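Local coordinates for protein of unknown function (DUF1255) (Acidithiobacillus ferrooxidans ATCC 23270, PDB 3EO6), which is of unknown function but belongs to the pyrimidine/purine nucleoside phosphorylase family of the cupin clan, and so probably cleaves nucleosides with phosphate, at residues A[54-60]-A[82-88]. Sequence-based numbering, arbitrary orientation. Where two conformers were deposited one is given.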
loop_
_atom_site.group_PDB
_atom_site.type_symbol
_atom_site.label_atom_id
_atom_site.label_comp_id
_atom_site.label_asym_id
_atom_site.label_seq_id
_atom_site.Cartn_x
_atom_site.Cartn_y
_atom_site.Cartn_z
ATOM N N VAL A 54 -2.134 -11.302 19.732
ATOM C CA VAL A 54 -0.768 -11.094 20.204
ATOM C C VAL A 54 -0.508 -9.600 20.259
ATOM O O VAL A 54 -1.050 -8.807 19.466
ATOM C CB VAL A 54 0.248 -11.791 19.296
ATOM C CG1 VAL A 54 0.041 -13.298 19.352
ATOM C CG2 VAL A 54 0.125 -11.239 17.848
ATOM N N ALA A 55 0.357 -9.190 21.164
ATOM C CA ALA A 55 0.792 -7.811 21.241
ATOM C C ALA A 55 1.506 -7.476 19.934
ATOM O O ALA A 55 2.270 -8.294 19.390
ATOM C CB ALA A 55 1.720 -7.609 22.394
ATOM N N GLU A 56 1.275 -6.281 19.435
ATOM C CA GLU A 56 1.924 -5.796 18.223
ATOM C C GLU A 56 2.453 -4.405 18.458
ATOM O O GLU A 56 1.807 -3.588 19.126
ATOM C CB GLU A 56 0.947 -5.788 17.041
ATOM C CG GLU A 56 0.532 -7.197 16.672
ATOM C CD GLU A 56 -0.539 -7.283 15.609
ATOM O OE1 GLU A 56 -1.429 -6.428 15.522
ATOM O OE2 GLU A 56 -0.501 -8.290 14.874
ATOM N N THR A 57 3.608 -4.139 17.893
ATOM C CA THR A 57 4.161 -2.816 17.901
ATOM C C THR A 57 3.645 -2.058 16.682
ATOM O O THR A 57 3.855 -2.510 15.541
ATOM C CB THR A 57 5.679 -2.838 17.902
ATOM O OG1 THR A 57 6.093 -3.426 19.123
ATOM C CG2 THR A 57 6.288 -1.465 17.766
ATOM N N ILE A 58 3.011 -0.920 16.919
ATOM C CA ILE A 58 2.617 -0.018 15.847
ATOM C C ILE A 58 3.674 1.080 15.755
ATOM O O ILE A 58 4.090 1.632 16.769
ATOM C CB ILE A 58 1.216 0.563 16.047
ATOM C CG1 ILE A 58 0.750 1.305 14.799
ATOM C CG2 ILE A 58 1.044 1.418 17.297
ATOM C CD1 ILE A 58 -0.714 1.677 14.768
ATOM N N ARG A 59 4.048 1.418 14.526
ATOM C CA ARG A 59 4.929 2.534 14.264
ATOM C C ARG A 59 4.271 3.315 13.158
ATOM O O ARG A 59 4.186 2.854 12.015
ATOM C CB ARG A 59 6.302 2.080 13.860
ATOM C CG ARG A 59 7.084 3.214 13.314
ATOM C CD ARG A 59 8.457 2.794 12.876
ATOM N NE ARG A 59 9.132 3.895 12.177
ATOM C CZ ARG A 59 10.228 3.765 11.473
ATOM N NH1 ARG A 59 10.778 2.592 11.365
ATOM N NH2 ARG A 59 10.746 4.809 10.854
ATOM N N VAL A 60 3.762 4.491 13.519
ATOM C CA VAL A 60 3.049 5.320 12.563
ATOM C C VAL A 60 4.047 6.021 11.673
ATOM O O VAL A 60 4.968 6.672 12.162
ATOM C CB VAL A 60 2.122 6.318 13.254
ATOM C CG1 VAL A 60 1.429 7.227 12.261
ATOM C CG2 VAL A 60 1.098 5.534 14.127
ATOM N N ASP A 82 5.251 8.176 15.946
ATOM C CA ASP A 82 4.835 7.583 17.213
ATOM C C ASP A 82 4.854 6.048 17.136
ATOM O O ASP A 82 4.407 5.457 16.143
ATOM C CB ASP A 82 3.414 8.052 17.583
ATOM C CG ASP A 82 3.304 9.573 17.941
ATOM O OD1 ASP A 82 4.334 10.231 18.135
ATOM O OD2 ASP A 82 2.191 10.056 17.881
ATOM N N SER A 83 5.487 5.376 18.127
ATOM C CA SER A 83 5.436 3.900 18.298
ATOM C C SER A 83 4.940 3.480 19.691
ATOM O O SER A 83 5.341 4.094 20.706
ATOM C CB SER A 83 6.786 3.265 18.147
ATOM O OG SER A 83 7.222 3.505 16.863
HETATM N N MSE A 84 4.139 2.423 19.767
HETATM C CA MSE A 84 3.744 1.850 21.033
HETATM C C MSE A 84 3.456 0.381 20.832
HETATM O O MSE A 84 3.155 -0.076 19.727
HETATM C CB MSE A 84 2.493 2.539 21.617
HETATM C CG MSE A 84 1.247 2.326 20.840
HETATM SE SE MSE A 84 -0.336 3.195 21.535
HETATM C CE MSE A 84 -0.633 2.030 22.990
ATOM N N VAL A 85 3.455 -0.378 21.931
ATOM C CA VAL A 85 2.901 -1.723 21.960
ATOM C C VAL A 85 1.404 -1.630 22.153
ATOM O O VAL A 85 0.927 -1.013 23.106
ATOM C CB VAL A 85 3.511 -2.567 23.072
ATOM C CG1 VAL A 85 2.847 -3.948 23.068
ATOM C CG2 VAL A 85 5.034 -2.722 22.869
ATOM N N ILE A 86 0.652 -2.280 21.267
ATOM C CA ILE A 86 -0.783 -2.438 21.416
ATOM C C ILE A 86 -1.001 -3.802 22.070
ATOM O O ILE A 86 -0.689 -4.831 21.461
ATOM C CB ILE A 86 -1.528 -2.360 20.063
ATOM C CG1 ILE A 86 -1.265 -1.015 19.410
ATOM C CG2 ILE A 86 -3.007 -2.611 20.320
ATOM C CD1 ILE A 86 -1.905 -0.853 18.032
ATOM N N PRO A 87 -1.561 -3.859 23.275
ATOM C CA PRO A 87 -1.780 -5.155 23.915
ATOM C C PRO A 87 -2.752 -6.070 23.147
ATOM O O PRO A 87 -3.679 -5.581 22.488
ATOM C CB PRO A 87 -2.335 -4.785 25.312
ATOM C CG PRO A 87 -1.708 -3.384 25.541
ATOM C CD PRO A 87 -1.832 -2.741 24.208
ATOM N N ALA A 88 -2.506 -7.344 23.288
ATOM C CA ALA A 88 -3.415 -8.353 22.785
ATOM C C ALA A 88 -4.715 -8.403 23.574
ATOM O O ALA A 88 -4.789 -7.971 24.740
ATOM C CB ALA A 88 -2.781 -9.730 22.928
HETATM O O HOH W 1 -2.275 -6.196 19.661
#
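An antiparallel strand pair satisfies its backbone at alternate residues, and segments 54-60 and 82-88 illustrate the rule. Glu56 and Ile86 form a hydrogen-bonded pair, Glu56 N to Ile86 O at 3.2 Å and Ile86 N to Glu56 O at 2.8 Å. Two residues on, Ile58 N reaches Met84 O (2.9 Å) and Met84 N returns to Ile58 O (3.1 Å); Val60 N to Asp82 O (2.9 Å) extends the ladder. At the non-hydrogen-bonded pairs Thr57–Val85 and Arg59–Ser83, the backbone of Thr57 and Arg59 turns outward to Ser105 and Leu103 of strand 99-105, which places 56-61 inside the sheet and 83-86 at its margin within the chain. Where the ladder ends, water 1 lies within hydrogen-bonding distance of Val54 O (2.9 Å) and Ile86 O (2.8 Å), bridging the two carbonyls. The carboxylate of Asp82 accepts from His79 N through OD2. Alternation also sorts the side chains: Ile58 CG2 meets Met84 CG (3.7 Å; selenomethionine here) and Ile86 CD1 (3.8 Å) on the inward face, where Tyr67 of the second sheet packs on Met84 and Ile86, and Leu78 on Met84, while Thr57, Arg59, Ser83 and Val85 share the outer face. Two antiparallel sheets packed face to face in this way fit the β-barrel of the cupin clan, to which this family belongs.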